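Local coordinates for meta cleavage compound hydrolase (Janthinobacterium, PDB 1J1I), which hydrolyses a carbon-carbon bond of the ring-opened meta-cleavage product in carbazole degradation, probably releasing anthranilate, as an alpha/beta-hydrolase-fold serine hydrolase, at residues Thr119-Ser124 against Leu211-Glu216; Leu134-Ser139 against Tyr242-Leu247. All blocks are in the same frame, centred on the assembly; numbering follows the deposited sequence.

Interaction 1: Thr119-Ser124 against Leu211-Glu216; sequences TGLGVS and LFYDPE
Tyr213 lies against Leu121 and Gly122 of the helix, and it is the one residue of 211-216 that touches 119-124. Two different surfaces meet it. Leu121 comes at the ring obliquely with one methyl, CD2, which sits 4.1 Å from CE1 of Tyr213 and equally near CD1, so the branch rests beside that CD1-CE1 bond. The two side chains run past each other in opposite directions: Leu121 reaches out from the helix while the phenol reaches in. For Tyr213 this follows from chi1 of -62°, which sets CG anti to the carbonyl carbon and sends the ring from the extended 211-214 backbone toward the helix.

At the far end of the ring, the hydroxyl arrives where the helix has no side chain. Tyr213 OH is 3.9 Å from Gly122 CA, and a CB built on that glycine would come within 3.0 Å of the same oxygen, too tight for a comfortable fit. The hydroxyl is hydrogen-bonded to Ala118 O, just ahead of the segment, and to Gln88 NE2, so its polar end is satisfied within the buried interface. A phenylalanine here, lacking the hydroxyl, would probably leave Ala118 O short of a partner and the ring's far end less firmly placed.

Beyond Tyr213 the chain turns into a short helix, with Asp214 as its N-cap: OD2 of Asp214 accepts from Glu216 N at 2.9 Å, on the anti side of the carboxylate.

Segment 119-124 belongs to helix 114-126, which begins with Ser114, the likely nucleophile. Ile92 of helix 88-101 also touches Tyr213, whereas Leu121 packs on Leu136 of strand 131-137 as well, so the contact joins the loop before helix 215-218 to helix 114-126 beside the sheet.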
loop_
_atom_site.group_PDB
_atom_site.type_symbol
_atom_site.label_atom_id
_atom_site.label_comp_id
_atom_site.label_asym_id
_atom_site.label_seq_id
_atom_site.Cartn_x
_atom_site.Cartn_y
_atom_site.Cartn_z
ATOM N N THR A 119 7.394 -15.787 -12.103
ATOM C CA THR A 119 8.687 -16.446 -12.000
ATOM C C THR A 119 9.336 -16.184 -10.637
ATOM O O THR A 119 9.945 -17.080 -10.056
ATOM C CB THR A 119 9.618 -16.007 -13.158
ATOM O OG1 THR A 119 8.991 -16.322 -14.412
ATOM C CG2 THR A 119 10.953 -16.746 -13.088
ATOM N N GLY A 120 9.194 -14.964 -10.128
ATOM C CA GLY A 120 9.742 -14.642 -8.822
ATOM C C GLY A 120 8.994 -15.436 -7.759
ATOM O O GLY A 120 9.582 -15.921 -6.778
ATOM N N LEU A 121 7.689 -15.577 -7.962
ATOM C CA LEU A 121 6.842 -16.321 -7.037
ATOM C C LEU A 121 7.289 -17.780 -7.014
ATOM O O LEU A 121 7.397 -18.389 -5.949
ATOM C CB LEU A 121 5.370 -16.215 -7.472
ATOM C CG LEU A 121 4.290 -16.675 -6.478
ATOM C CD1 LEU A 121 2.932 -16.136 -6.908
ATOM C CD2 LEU A 121 4.256 -18.195 -6.391
ATOM N N GLY A 122 7.559 -18.331 -8.193
ATOM C CA GLY A 122 8.005 -19.711 -8.283
ATOM C C GLY A 122 9.290 -19.946 -7.507
ATOM O O GLY A 122 9.414 -20.930 -6.769
ATOM N N VAL A 123 10.253 -19.045 -7.671
ATOM C CA VAL A 123 11.528 -19.156 -6.965
ATOM C C VAL A 123 11.301 -19.001 -5.455
ATOM O O VAL A 123 11.974 -19.637 -4.643
ATOM C CB VAL A 123 12.535 -18.073 -7.448
ATOM C CG1 VAL A 123 13.729 -18.006 -6.505
ATOM C CG2 VAL A 123 13.013 -18.406 -8.864
ATOM N N SER A 124 10.343 -18.158 -5.087
ATOM C CA SER A 124 10.039 -17.934 -3.678
ATOM C C SER A 124 9.438 -19.156 -2.996
ATOM O O SER A 124 9.430 -19.241 -1.766
ATOM C CB SER A 124 9.110 -16.732 -3.522
ATOM O OG SER A 124 9.785 -15.550 -3.925
ATOM N N LEU A 211 -0.778 -19.030 -18.024
ATOM C CA LEU A 211 0.357 -19.113 -17.107
ATOM C C LEU A 211 -0.211 -18.983 -15.700
ATOM O O LEU A 211 -0.561 -17.888 -15.266
ATOM C CB LEU A 211 1.330 -17.962 -17.380
ATOM C CG LEU A 211 2.772 -18.043 -16.862
ATOM C CD1 LEU A 211 3.419 -16.676 -17.041
ATOM C CD2 LEU A 211 2.812 -18.458 -15.403
ATOM N N PHE A 212 -0.297 -20.091 -14.975
ATOM C CA PHE A 212 -0.870 -20.033 -13.639
ATOM C C PHE A 212 -0.352 -21.120 -12.705
ATOM O O PHE A 212 0.316 -22.060 -13.124
ATOM C CB PHE A 212 -2.392 -20.162 -13.744
ATOM C CG PHE A 212 -2.840 -21.497 -14.263
ATOM C CD1 PHE A 212 -2.894 -22.605 -13.420
ATOM C CD2 PHE A 212 -3.156 -21.666 -15.608
ATOM C CE1 PHE A 212 -3.252 -23.862 -13.908
ATOM C CE2 PHE A 212 -3.516 -22.918 -16.107
ATOM C CZ PHE A 212 -3.564 -24.019 -15.253
ATOM N N TYR A 213 -0.691 -20.968 -11.432
ATOM C CA TYR A 213 -0.334 -21.923 -10.396
ATOM C C TYR A 213 -1.629 -22.222 -9.665
ATOM O O TYR A 213 -2.567 -21.422 -9.695
ATOM C CB TYR A 213 0.646 -21.316 -9.394
ATOM C CG TYR A 213 1.971 -20.881 -9.968
ATOM C CD1 TYR A 213 2.410 -19.566 -9.819
ATOM C CD2 TYR A 213 2.806 -21.788 -10.624
ATOM C CE1 TYR A 213 3.649 -19.159 -10.304
ATOM C CE2 TYR A 213 4.051 -21.390 -11.112
ATOM C CZ TYR A 213 4.464 -20.073 -10.946
ATOM O OH TYR A 213 5.697 -19.669 -11.400
ATOM N N ASP A 214 -1.695 -23.375 -9.017
ATOM C CA ASP A 214 -2.887 -23.700 -8.262
ATOM C C ASP A 214 -2.834 -22.794 -7.037
ATOM O O ASP A 214 -1.753 -22.445 -6.562
ATOM C CB ASP A 214 -2.860 -25.150 -7.792
ATOM C CG ASP A 214 -4.171 -25.574 -7.171
ATOM O OD1 ASP A 214 -5.048 -26.050 -7.921
ATOM O OD2 ASP A 214 -4.333 -25.413 -5.941
ATOM N N PRO A 215 -3.994 -22.386 -6.517
ATOM C CA PRO A 215 -3.950 -21.523 -5.335
ATOM C C PRO A 215 -3.137 -22.166 -4.203
ATOM O O PRO A 215 -2.537 -21.470 -3.383
ATOM C CB PRO A 215 -5.424 -21.363 -4.985
ATOM C CG PRO A 215 -6.064 -21.323 -6.349
ATOM C CD PRO A 215 -5.361 -22.466 -7.064
ATOM N N GLU A 216 -3.108 -23.497 -4.171
ATOM C CA GLU A 216 -2.363 -24.212 -3.139
ATOM C C GLU A 216 -0.867 -23.929 -3.208
ATOM O O GLU A 216 -0.190 -23.890 -2.177
ATOM C CB GLU A 216 -2.615 -25.717 -3.241
ATOM C CG GLU A 216 -3.996 -26.128 -2.758
ATOM C CD GLU A 216 -4.269 -25.652 -1.346
ATOM O OE1 GLU A 216 -3.572 -26.110 -0.417
ATOM O OE2 GLU A 216 -5.174 -24.813 -1.166
#

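Interaction 2: Leu134-Ser139 against Tyr242-Leu247; sequences LVLMGS and YKFLDL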
loop_
_atom_site.group_PDB
_atom_site.type_symbol
_atom_site.label_atom_id
_atom_site.label_comp_id
_atom_site.label_asym_id
_atom_site.label_seq_id
_atom_site.Cartn_x
_atom_site.Cartn_y
_atom_site.Cartn_z
ATOM N N LEU A 134 9.522 -10.494 -1.582
ATOM C CA LEU A 134 8.942 -10.627 -2.914
ATOM C C LEU A 134 7.907 -9.541 -3.208
ATOM O O LEU A 134 7.065 -9.233 -2.369
ATOM C CB LEU A 134 8.262 -11.990 -3.048
ATOM C CG LEU A 134 7.478 -12.269 -4.336
ATOM C CD1 LEU A 134 8.438 -12.412 -5.510
ATOM C CD2 LEU A 134 6.660 -13.541 -4.164
ATOM N N VAL A 135 7.973 -8.972 -4.404
ATOM C CA VAL A 135 7.016 -7.945 -4.817
ATOM C C VAL A 135 6.337 -8.445 -6.080
ATOM O O VAL A 135 6.993 -8.675 -7.090
ATOM C CB VAL A 135 7.716 -6.602 -5.119
ATOM C CG1 VAL A 135 6.693 -5.578 -5.632
ATOM C CG2 VAL A 135 8.406 -6.084 -3.859
ATOM N N LEU A 136 5.025 -8.642 -6.009
ATOM C CA LEU A 136 4.261 -9.119 -7.147
ATOM C C LEU A 136 3.470 -7.929 -7.671
ATOM O O LEU A 136 2.642 -7.359 -6.965
ATOM C CB LEU A 136 3.324 -10.244 -6.714
ATOM C CG LEU A 136 4.033 -11.450 -6.088
ATOM C CD1 LEU A 136 2.997 -12.373 -5.470
ATOM C CD2 LEU A 136 4.863 -12.182 -7.149
ATOM N N MET A 137 3.742 -7.556 -8.912
ATOM C CA MET A 137 3.098 -6.397 -9.514
ATOM C C MET A 137 2.310 -6.823 -10.742
ATOM O O MET A 137 2.897 -7.152 -11.775
ATOM C CB MET A 137 4.184 -5.386 -9.893
ATOM C CG MET A 137 3.686 -4.033 -10.351
ATOM S SD MET A 137 4.594 -3.452 -11.786
ATOM C CE MET A 137 6.322 -3.752 -11.302
ATOM N N GLY A 138 0.983 -6.814 -10.629
ATOM C CA GLY A 138 0.146 -7.228 -11.742
ATOM C C GLY A 138 0.627 -8.600 -12.166
ATOM O O GLY A 138 0.541 -8.990 -13.335
ATOM N N SER A 139 1.129 -9.337 -11.182
ATOM C CA SER A 139 1.685 -10.665 -11.396
ATOM C C SER A 139 0.757 -11.747 -11.915
ATOM O O SER A 139 -0.397 -11.866 -11.501
ATOM C CB SER A 139 2.329 -11.174 -10.106
ATOM O OG SER A 139 2.832 -12.489 -10.286
ATOM N N TYR A 242 -6.715 -9.250 -4.321
ATOM C CA TYR A 242 -7.423 -9.616 -3.105
ATOM C C TYR A 242 -7.261 -11.112 -2.848
ATOM O O TYR A 242 -7.152 -11.540 -1.698
ATOM C CB TYR A 242 -8.907 -9.233 -3.222
ATOM C CG TYR A 242 -9.137 -7.750 -3.492
ATOM C CD1 TYR A 242 -10.342 -7.298 -4.029
ATOM C CD2 TYR A 242 -8.141 -6.806 -3.232
ATOM C CE1 TYR A 242 -10.549 -5.940 -4.307
ATOM C CE2 TYR A 242 -8.337 -5.446 -3.505
ATOM C CZ TYR A 242 -9.544 -5.024 -4.043
ATOM O OH TYR A 242 -9.747 -3.686 -4.320
ATOM N N LYS A 243 -7.231 -11.908 -3.916
ATOM C CA LYS A 243 -7.057 -13.345 -3.745
ATOM C C LYS A 243 -5.620 -13.648 -3.304
ATOM O O LYS A 243 -5.404 -14.504 -2.449
ATOM C CB LYS A 243 -7.395 -14.094 -5.036
ATOM C CG LYS A 243 -7.486 -15.602 -4.844
ATOM C CD LYS A 243 -7.981 -16.301 -6.105
ATOM C CE LYS A 243 -8.227 -17.785 -5.855
ATOM N NZ LYS A 243 -8.750 -18.473 -7.070
ATOM N N PHE A 244 -4.642 -12.953 -3.883
ATOM C CA PHE A 244 -3.243 -13.152 -3.489
ATOM C C PHE A 244 -3.103 -12.817 -2.005
ATOM O O PHE A 244 -2.408 -13.509 -1.260
ATOM C CB PHE A 244 -2.299 -12.230 -4.270
ATOM C CG PHE A 244 -1.844 -12.781 -5.594
ATOM C CD1 PHE A 244 -2.092 -12.084 -6.768
ATOM C CD2 PHE A 244 -1.138 -13.980 -5.664
ATOM C CE1 PHE A 244 -1.647 -12.570 -8.002
ATOM C CE2 PHE A 244 -0.687 -14.475 -6.891
ATOM C CZ PHE A 244 -0.943 -13.769 -8.061
ATOM N N LEU A 245 -3.763 -11.741 -1.584
ATOM C CA LEU A 245 -3.705 -11.297 -0.194
ATOM C C LEU A 245 -4.305 -12.319 0.765
ATOM O O LEU A 245 -3.884 -12.427 1.912
ATOM C CB LEU A 245 -4.407 -9.936 -0.052
ATOM C CG LEU A 245 -3.654 -8.767 -0.706
ATOM C CD1 LEU A 245 -4.490 -7.492 -0.634
ATOM C CD2 LEU A 245 -2.320 -8.557 -0.002
ATOM N N ASP A 246 -5.282 -13.077 0.282
ATOM C CA ASP A 246 -5.928 -14.106 1.084
ATOM C C ASP A 246 -5.035 -15.354 1.173
ATOM O O ASP A 246 -4.938 -15.995 2.222
ATOM C CB ASP A 246 -7.269 -14.473 0.447
ATOM C CG ASP A 246 -8.034 -15.498 1.249
ATOM O OD1 ASP A 246 -8.403 -15.197 2.405
ATOM O OD2 ASP A 246 -8.263 -16.607 0.723
ATOM N N LEU A 247 -4.367 -15.675 0.071
ATOM C CA LEU A 247 -3.508 -16.856 -0.006
ATOM C C LEU A 247 -2.125 -16.737 0.626
ATOM O O LEU A 247 -1.656 -17.673 1.273
ATOM C CB LEU A 247 -3.348 -17.267 -1.468
ATOM C CG LEU A 247 -4.645 -17.650 -2.182
ATOM C CD1 LEU A 247 -4.386 -17.764 -3.672
ATOM C CD2 LEU A 247 -5.178 -18.959 -1.609
#
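Phe244 projects from its helix toward the end of a central strand and meets two residues there. Ser139 offers its backbone carbonyl: Ser139 O lies near the plane of the phenyl ring, at its edge, 3.8 Å from CE1 of Phe244 and 4.0 Å from CZ of that ring. The carbonyl thus faces the ring's C-H rim. Leu136 approaches obliquely, nearest the ortho carbon CD2 of Phe244, with its CD1 methyl 4.4 Å from that atom, a loose apolar touch.

The ring reaches both because chi1 of Phe244, -87°, leaves CG anti to the carbonyl carbon and beside the backbone N. On the strand side, Gly138 turns the chain with positive phi just after Met137, bringing Ser139 round toward the helix.

Further out, Leu142, Ile218 and Val227 also touch the Phe244 side chain, enclosing it in an apolar setting. Backbone hydrogen bonds from Leu136 to Leu226 and from Val135 to Ile110 and Gly112 fix strand 131-137 between strands 108-113 and 225-230 of the alpha/beta-hydrolase sheet. Helix 238-247 packs over that sheet, and its Tyr242 stacks on Tyr242 of the second subunit.

In the fold
Interactions 1 and 2 lie about 10 Å apart, centre to centre, and share one apolar cluster. Leu121 is the bridge: its CD1 stands 4.0 Å from CE2 of Phe244, while its other methyl serves interaction 1. A second junction joins Pro215 CB to Leu247 CD1, also at 4.0 Å, and Ser124 OG packs on Leu134 CD2 at 3.7 Å. Helix 114-126 and strand 131-137 are consecutive in the chain, and the four segments alternate along it. Interaction 2 lies nearer the likely catalytic centre: the side chain of Ser139 is about 6 Å from that of Ser114 and about 7 Å from that of His261. In interaction 1, Thr119's is about 9 Å from Ser114's.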